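Local coordinates for Thiol:disulfide interchange protein DsbA (Pseudomonas aeruginosa, PDB 4ZL8), which probably introduces disulfide bonds into other proteins of the periplasm by passing on its own redox-active disulfide, at residues I27-F33 and D57-L63; L32-G36 and H74-F78; T46-W50 and L176-D180; V158-F164 and L182-E186. The protein carries 1 engineered substitution. One frame throughout, in Å; residues are numbered along the deposited sequence. Where two conformers were deposited one is given.

Interaction 1: I27-F33 and D57-L63; sequences IEVVELF and DVHFVRL
Glu31 and Arg62 lie alongside each other, pointing the same way from neighbouring strands, and join in a salt bridge between Glu31 OE1 and Arg62 NE at 3.0 Å. As a hydrogen bond it is weak, with an angle of only 124° at the hydrogen, and the carboxylate and guanidinium planes are turned well apart. NH2 of the same group forms a salt bridge with Glu44. The arginine chain runs extended from CG to NE and passes across Phe33 at nearly a right angle, which sets Arg62 CD over the ring centre, 3.9 Å from the Phe33 centroid, in a CH-pi contact. Phe33 reaches this place with CG between its backbone N and carbonyl carbon (chi1 83°). These pairs belong to the parallel strands 27-33 and 58-64 of the beta-alpha-beta unit of the thioredoxin fold. On the same face as Glu31, Val29 CG1 meets Phe60 CD1 (3.8 Å), while its CG2 branch touches Val58 CG1. On the other face, which also carries Glu28 and His59, the aliphatic pairs are Val30 CG2 beside Val61 CG1 at 3.8 Å and Leu32 CD2 against Leu63 CD2. Seven backbone bonds join the strands.

Interaction 2: L32-G36 and H74-F78; sequences LFWYG and HGQMF
A buried aromatic cluster joins the end of strand 27-33 and the loop after it to helix 70-84. Phe33 turns its edge to the face of Phe78, a T-shaped pair with centroids 5.2 Å apart and planes at 73°; the nearest atoms are Phe33 CZ and Phe78 CD1 at 3.5 Å. Tyr35 comes at Phe78 from another side: its hydroxyl lies at the rim of that ring, OH to Phe78 CD1 being 3.4 Å, and the same hydroxyl is hydrogen-bonded to Glu87. Helix 70-84 opens the helical domain that DsbA proteins carry as an insertion in the thioredoxin fold, so the contact ties that domain to the segment leading into the Cys37-Cys40 disulfide. Met77, bent at its last torsion (chi3 62°), brings CE to 3.7 Å from Tyr35 CD2. At the other end of the contact, Trp34 NE1 donates to His74 ND1 at 3.0 Å. The two rings meet rim to rim with neither over the other, and the bond is moderately bent, 143° at the hydrogen. His74 is held on its far nitrogen too, since NE2 bonds to the carbonyl of Lys104, while the Trp34 indole stacks with Trp71.

Interaction 3: T46-W50 and L176-D180; sequences TIVPW and LKLAD
Trp50 and Leu176 overlap side by side, running opposite ways, the leucine lying along one face of the indole. They join two helices, 38-52 and 172-188, that pack on the same face of the central sheet in the thioredoxin fold; over these short segments the axes make 36° and come no closer than 11.9 Å. Leu176 CB stands almost straight above the five-membered ring of Trp50, 4.0 Å from its centroid in a CH-pi contact, and Leu176 CD2 lies over the same face, offset toward the rim, 3.8 Å from Trp50 CD2. CD1 of Leu176 points back at helix 38-52 and meets Trp50 CB at 3.6 Å. It is also pressed against Thr46, whose CG2 comes within 3.4 Å of Leu176 CD1, tighter than usual for two methyls. Trp50 reaches across because CG stands anti to the backbone N (chi1 173°), carrying the six-membered ring over to Ala179, with CZ2 at 3.7 Å from Ala179 CB, and on to Val29 of the sheet. One turn beyond Leu176, in a somewhat bent bond along the indole plane, Trp50 NE1 donates to Asp180 OD1 at 2.9 Å, arriving on the syn side but 30° out of the carboxylate plane.

Interaction 4: V158-F164 and L182-E186; sequences VNGKYRF and LIEKE
Two donors grip Glu186 OE2, one at each of its lone pairs. Asn159 ND2 donates to the anti lone pair of Glu186 OE2 at 2.8 Å, nearly straight at 169° and exactly in its own amide plane; Lys161 NZ meets the syn lone pair of the same OE2 at 2.7 Å in a salt bridge. The second oxygen is used as well: Tyr162 OH donates to Glu186 OE1 at 2.7 Å, coming from above the carboxylate plane. Three bonds thus hold a buried carboxylate, and the salt-bridged lysine would be expected to favour its charged form. Glu186 folds back to meet them through a bend at its second torsion (chi2 -59°), whereas the lysine reaches out extended. Asn159 OD1 in turn accepts from the backbone N of Glu28. One turn earlier in the helix, Leu182 packs into the hairpin. Its CD2 lies over the centre of one face of the Tyr162 ring, 4.0 Å from the centroid, with Lys161 CB over the opposite face; Leu182 CD1 fits between Tyr162 CB at 3.7 Å and Phe164 CE1 at 3.6 Å. Lys161 and Tyr162 both pair with Val158, their N atoms sharing its carbonyl oxygen: a classic beta bulge in the hairpin of strands 155-158 and 162-165, which with helix 172-188 makes the closing beta-beta-alpha unit of the thioredoxin fold.

Interaction 1 forms the middle of the group and touches the other three. It shares Leu32 and Phe33 with interaction 2, where Arg62 O also meets Phe78 CZ at 3.4 Å. Interaction 3 packs on its Phe60 face, with Phe60 CE1 3.8 Å from Ile47 CD1. Interaction 4 reaches it from the hairpin and from helix 172-188, Val29 CG2 touching Ile183 CD1 at 3.8 Å. Interactions 3 and 4 use successive turns of that helix and meet where Leu178 CD2 lies 3.6 Å from Phe164 CD2. Interactions 1 and 2 both reach the redox centre through Phe33, and interaction 2 also through Trp34, whose side chains touch the Cys37-Cys40 motif; the centres of interactions 2 and 4 are about 23 Å apart.

Interaction 1: I27-F33 and D57-L63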
loop_
_atom_site.group_PDB
_atom_site.type_symbol
_atom_site.label_atom_id
_atom_site.label_comp_id
_atom_site.label_asym_id
_atom_site.label_seq_id
_atom_site.Cartn_x
_atom_site.Cartn_y
_atom_site.Cartn_z
ATOM N N ILE A 27 6.861 -12.989 6.076
ATOM C CA ILE A 27 7.600 -12.276 5.063
ATOM C C ILE A 27 6.713 -11.165 4.532
ATOM O O ILE A 27 5.658 -11.423 3.954
ATOM C CB ILE A 27 8.033 -13.205 3.932
ATOM C CG1 ILE A 27 8.892 -14.345 4.486
ATOM C CG2 ILE A 27 8.757 -12.414 2.852
ATOM C CD1 ILE A 27 9.044 -15.504 3.530
ATOM N N GLU A 28 7.111 -9.929 4.790
ATOM C CA GLU A 28 6.280 -8.795 4.411
ATOM C C GLU A 28 6.399 -8.439 2.925
ATOM O O GLU A 28 7.481 -8.487 2.355
ATOM C CB GLU A 28 6.680 -7.585 5.253
ATOM C CG GLU A 28 5.600 -6.513 5.319
ATOM C CD GLU A 28 6.061 -5.245 6.023
ATOM O OE1 GLU A 28 7.208 -4.816 5.781
ATOM O OE2 GLU A 28 5.275 -4.716 6.836
ATOM N N VAL A 29 5.269 -8.057 2.337
ATOM C CA VAL A 29 5.273 -7.435 1.016
ATOM C C VAL A 29 4.457 -6.162 1.115
ATOM O O VAL A 29 3.268 -6.221 1.417
ATOM C CB VAL A 29 4.648 -8.337 -0.048
ATOM C CG1 VAL A 29 4.649 -7.636 -1.400
ATOM C CG2 VAL A 29 5.391 -9.674 -0.129
ATOM N N VAL A 30 5.102 -5.018 0.911
ATOM C CA VAL A 30 4.430 -3.720 0.962
ATOM C C VAL A 30 4.327 -3.119 -0.429
ATOM O O VAL A 30 5.321 -3.060 -1.150
ATOM C CB VAL A 30 5.240 -2.747 1.836
ATOM C CG1 VAL A 30 4.585 -1.364 1.831
ATOM C CG2 VAL A 30 5.373 -3.258 3.260
ATOM N N GLU A 31 3.113 -2.715 -0.802
ATOM C CA GLU A 31 2.946 -1.842 -1.959
ATOM C C GLU A 31 2.682 -0.441 -1.435
ATOM O O GLU A 31 1.648 -0.198 -0.807
ATOM C CB GLU A 31 1.784 -2.275 -2.859
ATOM C CG GLU A 31 1.717 -1.398 -4.104
ATOM C CD GLU A 31 0.381 -1.341 -4.802
ATOM O OE1 GLU A 31 -0.645 -1.801 -4.292
ATOM O OE2 GLU A 31 0.356 -0.733 -5.908
ATOM N N LEU A 32 3.625 0.471 -1.654
ATOM C CA LEU A 32 3.366 1.893 -1.379
ATOM C C LEU A 32 2.595 2.463 -2.561
ATOM O O LEU A 32 2.962 2.226 -3.723
ATOM C CB LEU A 32 4.656 2.671 -1.129
ATOM C CG LEU A 32 5.385 2.291 0.178
ATOM C CD1 LEU A 32 6.485 1.333 -0.146
ATOM C CD2 LEU A 32 5.944 3.524 0.889
ATOM N N PHE A 33 1.515 3.175 -2.253
ATOM C CA PHE A 33 0.594 3.595 -3.306
ATOM C C PHE A 33 -0.082 4.901 -2.894
ATOM O O PHE A 33 0.026 5.354 -1.769
ATOM C CB PHE A 33 -0.466 2.505 -3.558
ATOM C CG PHE A 33 -1.605 2.570 -2.609
ATOM C CD1 PHE A 33 -1.426 2.270 -1.267
ATOM C CD2 PHE A 33 -2.865 2.939 -3.037
ATOM C CE1 PHE A 33 -2.469 2.374 -0.389
ATOM C CE2 PHE A 33 -3.906 3.044 -2.147
ATOM C CZ PHE A 33 -3.711 2.739 -0.838
ATOM N N ASP A 57 2.771 -17.763 5.036
ATOM C CA ASP A 57 3.861 -17.089 5.727
ATOM C C ASP A 57 4.195 -15.737 5.130
ATOM O O ASP A 57 5.203 -15.149 5.492
ATOM C CB ASP A 57 5.127 -17.962 5.784
ATOM C CG ASP A 57 5.689 -18.311 4.404
ATOM O OD1 ASP A 57 4.955 -18.200 3.407
ATOM O OD2 ASP A 57 6.863 -18.752 4.340
ATOM N N VAL A 58 3.348 -15.237 4.227
ATOM C CA VAL A 58 3.557 -13.928 3.624
ATOM C C VAL A 58 2.446 -12.992 4.107
ATOM O O VAL A 58 1.296 -13.378 4.199
ATOM C CB VAL A 58 3.532 -14.041 2.098
ATOM C CG1 VAL A 58 3.608 -12.671 1.451
ATOM C CG2 VAL A 58 4.674 -14.932 1.627
ATOM N N HIS A 59 2.821 -11.754 4.412
ATOM C CA HIS A 59 1.863 -10.715 4.798
ATOM C C HIS A 59 1.942 -9.548 3.819
ATOM O O HIS A 59 2.913 -8.794 3.813
ATOM C CB HIS A 59 2.193 -10.241 6.211
ATOM C CG HIS A 59 1.398 -9.072 6.686
ATOM N ND1 HIS A 59 0.020 -9.035 6.661
ATOM C CD2 HIS A 59 1.797 -7.917 7.257
ATOM C CE1 HIS A 59 -0.394 -7.882 7.162
ATOM N NE2 HIS A 59 0.666 -7.193 7.544
ATOM N N PHE A 60 0.928 -9.442 2.971
ATOM C CA PHE A 60 0.833 -8.368 2.000
ATOM C C PHE A 60 0.080 -7.207 2.617
ATOM O O PHE A 60 -0.994 -7.379 3.199
ATOM C CB PHE A 60 0.093 -8.836 0.749
ATOM C CG PHE A 60 -0.157 -7.735 -0.235
ATOM C CD1 PHE A 60 0.843 -7.290 -1.061
ATOM C CD2 PHE A 60 -1.395 -7.137 -0.299
ATOM C CE1 PHE A 60 0.605 -6.251 -1.953
ATOM C CE2 PHE A 60 -1.634 -6.107 -1.175
ATOM C CZ PHE A 60 -0.644 -5.666 -1.984
ATOM N N VAL A 61 0.629 -6.012 2.445
ATOM C CA VAL A 61 -0.068 -4.825 2.890
ATOM C C VAL A 61 0.189 -3.676 1.950
ATOM O O VAL A 61 1.223 -3.576 1.313
ATOM C CB VAL A 61 0.330 -4.434 4.290
ATOM C CG1 VAL A 61 1.784 -4.086 4.325
ATOM C CG2 VAL A 61 -0.542 -3.294 4.808
ATOM N N ARG A 62 -0.818 -2.823 1.860
ATOM C CA ARG A 62 -0.652 -1.572 1.190
ATOM C C ARG A 62 -0.331 -0.520 2.216
ATOM O O ARG A 62 -0.837 -0.543 3.334
ATOM C CB ARG A 62 -1.901 -1.156 0.431
ATOM C CG ARG A 62 -2.059 -1.878 -0.887
ATOM C CD ARG A 62 -3.126 -1.225 -1.742
ATOM N NE ARG A 62 -3.297 -1.998 -2.962
ATOM C CZ ARG A 62 -3.970 -3.134 -3.031
ATOM N NH1 ARG A 62 -4.584 -3.618 -1.964
ATOM N NH2 ARG A 62 -4.043 -3.768 -4.194
ATOM N N LEU A 63 0.519 0.409 1.819
ATOM C CA LEU A 63 0.891 1.525 2.671
ATOM C C LEU A 63 0.733 2.803 1.853
ATOM O O LEU A 63 1.334 2.925 0.790
ATOM C CB LEU A 63 2.350 1.396 3.094
ATOM C CG LEU A 63 2.804 2.370 4.183
ATOM C CD1 LEU A 63 2.148 2.072 5.528
ATOM C CD2 LEU A 63 4.329 2.287 4.263
#

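Interaction 2: L32-G36 and H74-F78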
loop_
_atom_site.group_PDB
_atom_site.type_symbol
_atom_site.label_atom_id
_atom_site.label_comp_id
_atom_site.label_asym_id
_atom_site.label_seq_id
_atom_site.Cartn_x
_atom_site.Cartn_y
_atom_site.Cartn_z
ATOM N N LEU A 32 3.625 0.471 -1.654
ATOM C CA LEU A 32 3.366 1.893 -1.379
ATOM C C LEU A 32 2.595 2.463 -2.561
ATOM O O LEU A 32 2.962 2.226 -3.723
ATOM C CB LEU A 32 4.656 2.671 -1.129
ATOM C CG LEU A 32 5.385 2.291 0.178
ATOM C CD1 LEU A 32 6.485 1.333 -0.146
ATOM C CD2 LEU A 32 5.944 3.524 0.889
ATOM N N PHE A 33 1.515 3.175 -2.253
ATOM C CA PHE A 33 0.594 3.595 -3.306
ATOM C C PHE A 33 -0.082 4.901 -2.894
ATOM O O PHE A 33 0.026 5.354 -1.769
ATOM C CB PHE A 33 -0.466 2.505 -3.558
ATOM C CG PHE A 33 -1.605 2.570 -2.609
ATOM C CD1 PHE A 33 -1.426 2.270 -1.267
ATOM C CD2 PHE A 33 -2.865 2.939 -3.037
ATOM C CE1 PHE A 33 -2.469 2.374 -0.389
ATOM C CE2 PHE A 33 -3.906 3.044 -2.147
ATOM C CZ PHE A 33 -3.711 2.739 -0.838
ATOM N N TRP A 34 -0.804 5.487 -3.837
ATOM C CA TRP A 34 -1.755 6.549 -3.571
ATOM C C TRP A 34 -2.991 6.208 -4.398
ATOM O O TRP A 34 -2.889 5.872 -5.574
ATOM C CB TRP A 34 -1.149 7.917 -3.957
ATOM C CG TRP A 34 -2.105 9.057 -4.097
ATOM C CD1 TRP A 34 -3.155 9.369 -3.281
ATOM C CD2 TRP A 34 -2.107 10.031 -5.153
ATOM N NE1 TRP A 34 -3.804 10.480 -3.764
ATOM C CE2 TRP A 34 -3.184 10.901 -4.911
ATOM C CE3 TRP A 34 -1.296 10.257 -6.267
ATOM C CZ2 TRP A 34 -3.480 11.970 -5.742
ATOM C CZ3 TRP A 34 -1.599 11.327 -7.108
ATOM C CH2 TRP A 34 -2.679 12.165 -6.835
ATOM N N TYR A 35 -4.167 6.327 -3.807
ATOM C CA TYR A 35 -5.403 6.060 -4.539
ATOM C C TYR A 35 -5.536 6.872 -5.830
ATOM O O TYR A 35 -6.158 6.399 -6.784
ATOM C CB TYR A 35 -6.621 6.355 -3.685
ATOM C CG TYR A 35 -7.025 5.352 -2.624
ATOM C CD1 TYR A 35 -7.311 4.025 -2.932
ATOM C CD2 TYR A 35 -7.266 5.769 -1.329
ATOM C CE1 TYR A 35 -7.752 3.143 -1.962
ATOM C CE2 TYR A 35 -7.703 4.906 -0.359
ATOM C CZ TYR A 35 -7.968 3.603 -0.673
ATOM O OH TYR A 35 -8.427 2.798 0.342
ATOM N N GLY A 36 -4.995 8.090 -5.863
ATOM C CA GLY A 36 -5.125 8.960 -7.017
ATOM C C GLY A 36 -4.065 8.769 -8.097
ATOM O O GLY A 36 -4.098 9.452 -9.107
ATOM N N HIS A 74 -6.006 11.311 1.048
ATOM C CA HIS A 74 -6.389 10.009 0.547
ATOM C C HIS A 74 -5.757 8.901 1.367
ATOM O O HIS A 74 -6.372 7.828 1.555
ATOM C CB HIS A 74 -6.044 9.854 -0.941
ATOM C CG HIS A 74 -6.987 10.564 -1.847
ATOM N ND1 HIS A 74 -6.699 10.794 -3.172
ATOM C CD2 HIS A 74 -8.206 11.111 -1.622
ATOM C CE1 HIS A 74 -7.712 11.426 -3.736
ATOM N NE2 HIS A 74 -8.637 11.641 -2.815
ATOM N N GLY A 75 -4.536 9.129 1.849
ATOM C CA GLY A 75 -3.894 8.165 2.719
ATOM C C GLY A 75 -4.598 8.037 4.058
ATOM O O GLY A 75 -4.705 6.940 4.621
ATOM N N GLN A 76 -5.100 9.147 4.572
ATOM C CA GLN A 76 -5.829 9.139 5.829
ATOM C C GLN A 76 -7.173 8.397 5.659
ATOM O O GLN A 76 -7.597 7.651 6.548
ATOM C CB GLN A 76 -6.012 10.565 6.337
ATOM C CG GLN A 76 -6.484 10.631 7.783
ATOM C CD GLN A 76 -6.325 11.989 8.399
ATOM O OE1 GLN A 76 -5.444 12.763 8.021
ATOM N NE2 GLN A 76 -7.177 12.296 9.363
ATOM N N MET A 77 -7.809 8.530 4.500
ATOM C CA MET A 77 -8.997 7.747 4.173
ATOM C C MET A 77 -8.649 6.250 4.186
ATOM O O MET A 77 -9.353 5.445 4.809
ATOM C CB MET A 77 -9.578 8.186 2.817
ATOM C CG MET A 77 -10.679 7.244 2.319
ATOM S SD MET A 77 -11.549 7.826 0.854
ATOM C CE MET A 77 -10.188 7.875 -0.316
ATOM N N PHE A 78 -7.555 5.873 3.528
ATOM C CA PHE A 78 -7.123 4.473 3.512
ATOM C C PHE A 78 -6.969 3.932 4.926
ATOM O O PHE A 78 -7.489 2.871 5.270
ATOM C CB PHE A 78 -5.796 4.326 2.772
ATOM C CG PHE A 78 -5.197 2.949 2.869
ATOM C CD1 PHE A 78 -5.617 1.934 2.033
ATOM C CD2 PHE A 78 -4.222 2.674 3.795
ATOM C CE1 PHE A 78 -5.079 0.669 2.126
ATOM C CE2 PHE A 78 -3.680 1.410 3.883
ATOM C CZ PHE A 78 -4.115 0.411 3.034
#

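Interaction 3: T46-W50 and L176-D180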
loop_
_atom_site.group_PDB
_atom_site.type_symbol
_atom_site.label_atom_id
_atom_site.label_comp_id
_atom_site.label_asym_id
_atom_site.label_seq_id
_atom_site.Cartn_x
_atom_site.Cartn_y
_atom_site.Cartn_z
ATOM N N THR A 46 -3.162 -6.450 -11.947
ATOM C CA THR A 46 -2.025 -7.370 -11.859
ATOM C C THR A 46 -1.758 -7.764 -10.404
ATOM O O THR A 46 -1.667 -8.953 -10.078
ATOM C CB THR A 46 -0.777 -6.735 -12.491
ATOM O OG1 THR A 46 -1.033 -6.480 -13.884
ATOM C CG2 THR A 46 0.423 -7.664 -12.391
ATOM N N ILE A 47 -1.673 -6.782 -9.519
ATOM C CA ILE A 47 -1.247 -7.058 -8.157
ATOM C C ILE A 47 -2.389 -7.632 -7.303
ATOM O O ILE A 47 -2.151 -8.439 -6.420
ATOM C CB ILE A 47 -0.592 -5.807 -7.488
ATOM C CG1 ILE A 47 0.092 -6.232 -6.192
ATOM C CG2 ILE A 47 -1.610 -4.667 -7.246
ATOM C CD1 ILE A 47 0.963 -5.181 -5.599
ATOM N N VAL A 48 -3.632 -7.254 -7.568
ATOM C CA VAL A 48 -4.732 -7.747 -6.741
ATOM C C VAL A 48 -4.849 -9.277 -6.749
ATOM O O VAL A 48 -4.791 -9.901 -5.685
ATOM C CB VAL A 48 -6.069 -7.058 -7.085
ATOM C CG1 VAL A 48 -7.247 -7.765 -6.389
ATOM C CG2 VAL A 48 -6.040 -5.577 -6.664
ATOM N N PRO A 49 -5.014 -9.907 -7.916
ATOM C CA PRO A 49 -5.189 -11.360 -7.828
ATOM C C PRO A 49 -3.951 -12.059 -7.268
ATOM O O PRO A 49 -4.057 -13.061 -6.548
ATOM C CB PRO A 49 -5.457 -11.789 -9.276
ATOM C CG PRO A 49 -4.956 -10.658 -10.131
ATOM C CD PRO A 49 -5.044 -9.405 -9.303
ATOM N N TRP A 50 -2.772 -11.551 -7.584
ATOM C CA TRP A 50 -1.537 -12.129 -7.049
ATOM C C TRP A 50 -1.512 -12.046 -5.529
ATOM O O TRP A 50 -1.152 -13.012 -4.833
ATOM C CB TRP A 50 -0.343 -11.374 -7.657
ATOM C CG TRP A 50 1.024 -11.724 -7.095
ATOM C CD1 TRP A 50 1.831 -12.728 -7.514
ATOM C CD2 TRP A 50 1.735 -11.046 -6.058
ATOM N NE1 TRP A 50 3.009 -12.736 -6.791
ATOM C CE2 TRP A 50 2.969 -11.714 -5.884
ATOM C CE3 TRP A 50 1.447 -9.937 -5.253
ATOM C CZ2 TRP A 50 3.920 -11.304 -4.938
ATOM C CZ3 TRP A 50 2.396 -9.526 -4.315
ATOM C CH2 TRP A 50 3.619 -10.211 -4.171
ATOM N N LEU A 176 5.946 -8.716 -10.074
ATOM C CA LEU A 176 5.455 -9.800 -9.222
ATOM C C LEU A 176 6.401 -10.989 -9.238
ATOM O O LEU A 176 6.581 -11.647 -8.206
ATOM C CB LEU A 176 4.099 -10.280 -9.721
ATOM C CG LEU A 176 2.952 -9.304 -9.942
ATOM C CD1 LEU A 176 1.711 -10.091 -10.386
ATOM C CD2 LEU A 176 2.688 -8.516 -8.704
ATOM N N LYS A 177 7.003 -11.298 -10.378
ATOM C CA LYS A 177 7.998 -12.370 -10.405
ATOM C C LYS A 177 9.174 -12.034 -9.516
ATOM O O LYS A 177 9.716 -12.906 -8.829
ATOM C CB LYS A 177 8.497 -12.623 -11.824
ATOM C CG LYS A 177 7.490 -13.195 -12.754
ATOM C CD LYS A 177 8.118 -13.448 -14.133
ATOM C CE LYS A 177 7.100 -13.978 -15.107
ATOM N NZ LYS A 177 7.695 -14.088 -16.460
ATOM N N LEU A 178 9.608 -10.782 -9.532
ATOM C CA LEU A 178 10.702 -10.354 -8.682
ATOM C C LEU A 178 10.291 -10.435 -7.218
ATOM O O LEU A 178 11.059 -10.927 -6.373
ATOM C CB LEU A 178 11.146 -8.950 -9.108
ATOM C CG LEU A 178 12.177 -8.282 -8.204
ATOM C CD1 LEU A 178 13.451 -9.095 -8.031
ATOM C CD2 LEU A 178 12.510 -6.909 -8.770
ATOM N N ALA A 179 9.076 -10.010 -6.895
ATOM C CA ALA A 179 8.581 -10.167 -5.527
ATOM C C ALA A 179 8.622 -11.638 -5.112
ATOM O O ALA A 179 9.067 -11.948 -4.006
ATOM C CB ALA A 179 7.171 -9.623 -5.380
ATOM N N ASP A 180 8.146 -12.521 -5.976
ATOM C CA ASP A 180 8.142 -13.943 -5.659
ATOM C C ASP A 180 9.563 -14.426 -5.364
ATOM O O ASP A 180 9.777 -15.195 -4.427
ATOM C CB ASP A 180 7.593 -14.741 -6.844
ATOM C CG ASP A 180 6.083 -14.629 -6.999
ATOM O OD1 ASP A 180 5.403 -14.234 -6.038
ATOM O OD2 ASP A 180 5.590 -14.967 -8.107
#

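Interaction 4: V158-F164 and L182-E186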
loop_
_atom_site.group_PDB
_atom_site.type_symbol
_atom_site.label_atom_id
_atom_site.label_comp_id
_atom_site.label_asym_id
_atom_site.label_seq_id
_atom_site.Cartn_x
_atom_site.Cartn_y
_atom_site.Cartn_z
ATOM N N VAL A 158 9.979 -5.612 -0.081
ATOM C CA VAL A 158 9.876 -6.958 0.469
ATOM C C VAL A 158 10.718 -7.113 1.720
ATOM O O VAL A 158 11.928 -6.795 1.728
ATOM C CB VAL A 158 10.239 -8.025 -0.576
ATOM C CG1 VAL A 158 10.348 -9.405 0.036
ATOM C CG2 VAL A 158 9.178 -8.048 -1.666
ATOM N N ASN A 159 10.038 -7.589 2.764
ATOM C CA ASN A 159 10.588 -7.901 4.081
ATOM C C ASN A 159 11.443 -6.801 4.700
ATOM O O ASN A 159 12.389 -7.059 5.437
ATOM C CB ASN A 159 11.345 -9.233 4.078
ATOM C CG ASN A 159 10.992 -10.087 5.260
ATOM O OD1 ASN A 159 9.926 -9.928 5.856
ATOM N ND2 ASN A 159 11.898 -10.990 5.622
ATOM N N GLY A 160 11.061 -5.561 4.426
ATOM C CA GLY A 160 11.752 -4.408 4.984
ATOM C C GLY A 160 13.159 -4.221 4.435
ATOM O O GLY A 160 13.933 -3.439 4.964
ATOM N N LYS A 161 13.475 -4.951 3.364
ATOM C CA LYS A 161 14.858 -5.116 2.924
ATOM C C LYS A 161 15.105 -4.775 1.457
ATOM O O LYS A 161 16.225 -4.394 1.120
ATOM C CB LYS A 161 15.305 -6.583 3.146
ATOM C CG LYS A 161 15.586 -6.941 4.587
ATOM C CD LYS A 161 15.943 -8.419 4.714
ATOM C CE LYS A 161 15.797 -8.892 6.148
ATOM N NZ LYS A 161 15.887 -10.368 6.295
ATOM N N TYR A 162 14.137 -5.021 0.578
ATOM C CA TYR A 162 14.380 -4.926 -0.864
ATOM C C TYR A 162 13.365 -3.984 -1.477
ATOM O O TYR A 162 12.155 -4.177 -1.306
ATOM C CB TYR A 162 14.254 -6.297 -1.542
ATOM C CG TYR A 162 15.014 -7.396 -0.866
ATOM C CD1 TYR A 162 16.393 -7.464 -0.935
ATOM C CD2 TYR A 162 14.340 -8.372 -0.148
ATOM C CE1 TYR A 162 17.090 -8.492 -0.306
ATOM C CE2 TYR A 162 15.017 -9.381 0.481
ATOM C CZ TYR A 162 16.386 -9.431 0.396
ATOM O OH TYR A 162 17.081 -10.436 1.002
ATOM N N ARG A 163 13.843 -2.975 -2.211
ATOM C CA ARG A 163 12.949 -1.988 -2.824
ATOM C C ARG A 163 13.029 -2.088 -4.330
ATOM O O ARG A 163 14.117 -2.207 -4.888
ATOM C CB ARG A 163 13.313 -0.579 -2.359
ATOM C CG ARG A 163 12.326 0.494 -2.772
ATOM C CD ARG A 163 12.824 1.901 -2.442
ATOM N NE ARG A 163 13.997 2.253 -3.213
ATOM C CZ ARG A 163 15.078 2.859 -2.736
ATOM N NH1 ARG A 163 16.066 3.135 -3.552
ATOM N NH2 ARG A 163 15.193 3.174 -1.442
ATOM N N PHE A 164 11.876 -2.022 -4.985
ATOM C CA PHE A 164 11.826 -2.115 -6.446
ATOM C C PHE A 164 10.530 -1.510 -6.953
ATOM O O PHE A 164 9.594 -1.319 -6.189
ATOM C CB PHE A 164 12.006 -3.560 -6.937
ATOM C CG PHE A 164 11.081 -4.567 -6.308
ATOM C CD1 PHE A 164 11.343 -5.060 -5.038
ATOM C CD2 PHE A 164 9.966 -5.066 -7.004
ATOM C CE1 PHE A 164 10.517 -6.009 -4.456
ATOM C CE2 PHE A 164 9.149 -6.034 -6.424
ATOM C CZ PHE A 164 9.424 -6.489 -5.146
ATOM N N LEU A 182 12.149 -12.724 -4.314
ATOM C CA LEU A 182 12.642 -12.172 -3.058
ATOM C C LEU A 182 11.952 -12.805 -1.854
ATOM O O LEU A 182 12.562 -13.002 -0.794
ATOM C CB LEU A 182 12.520 -10.646 -3.063
ATOM C CG LEU A 182 13.435 -10.014 -4.109
ATOM C CD1 LEU A 182 13.036 -8.529 -4.265
ATOM C CD2 LEU A 182 14.903 -10.149 -3.793
ATOM N N ILE A 183 10.688 -13.158 -2.008
ATOM C CA ILE A 183 9.995 -13.921 -0.980
ATOM C C ILE A 183 10.692 -15.265 -0.762
ATOM O O ILE A 183 10.957 -15.650 0.390
ATOM C CB ILE A 183 8.505 -14.135 -1.318
ATOM C CG1 ILE A 183 7.729 -12.808 -1.235
ATOM C CG2 ILE A 183 7.885 -15.161 -0.394
ATOM C CD1 ILE A 183 6.411 -12.858 -1.930
ATOM N N GLU A 184 11.030 -15.982 -1.829
ATOM C CA GLU A 184 11.763 -17.236 -1.679
ATOM C C GLU A 184 13.127 -17.028 -1.016
ATOM O O GLU A 184 13.560 -17.839 -0.212
ATOM C CB GLU A 184 11.938 -17.937 -3.030
ATOM C CG GLU A 184 10.629 -18.425 -3.666
ATOM C CD GLU A 184 9.963 -19.574 -2.960
ATOM O OE1 GLU A 184 10.535 -20.190 -2.030
ATOM O OE2 GLU A 184 8.814 -19.869 -3.341
ATOM N N LYS A 185 13.792 -15.938 -1.348
ATOM C CA LYS A 185 15.089 -15.620 -0.760
ATOM C C LYS A 185 14.939 -15.525 0.762
ATOM O O LYS A 185 15.742 -16.087 1.525
ATOM C CB LYS A 185 15.606 -14.309 -1.358
ATOM C CG LYS A 185 16.965 -13.877 -0.836
ATOM C CD LYS A 185 17.451 -12.629 -1.565
ATOM C CE LYS A 185 18.793 -12.102 -1.051
ATOM N NZ LYS A 185 19.948 -12.951 -1.442
ATOM N N GLU A 186 13.900 -14.818 1.191
ATOM C CA GLU A 186 13.697 -14.608 2.605
ATOM C C GLU A 186 13.219 -15.893 3.291
ATOM O O GLU A 186 13.578 -16.145 4.442
ATOM C CB GLU A 186 12.718 -13.462 2.822
ATOM C CG GLU A 186 13.266 -12.105 2.438
ATOM C CD GLU A 186 14.494 -11.781 3.224
ATOM O OE1 GLU A 186 15.605 -11.893 2.688
ATOM O OE2 GLU A 186 14.344 -11.475 4.419
#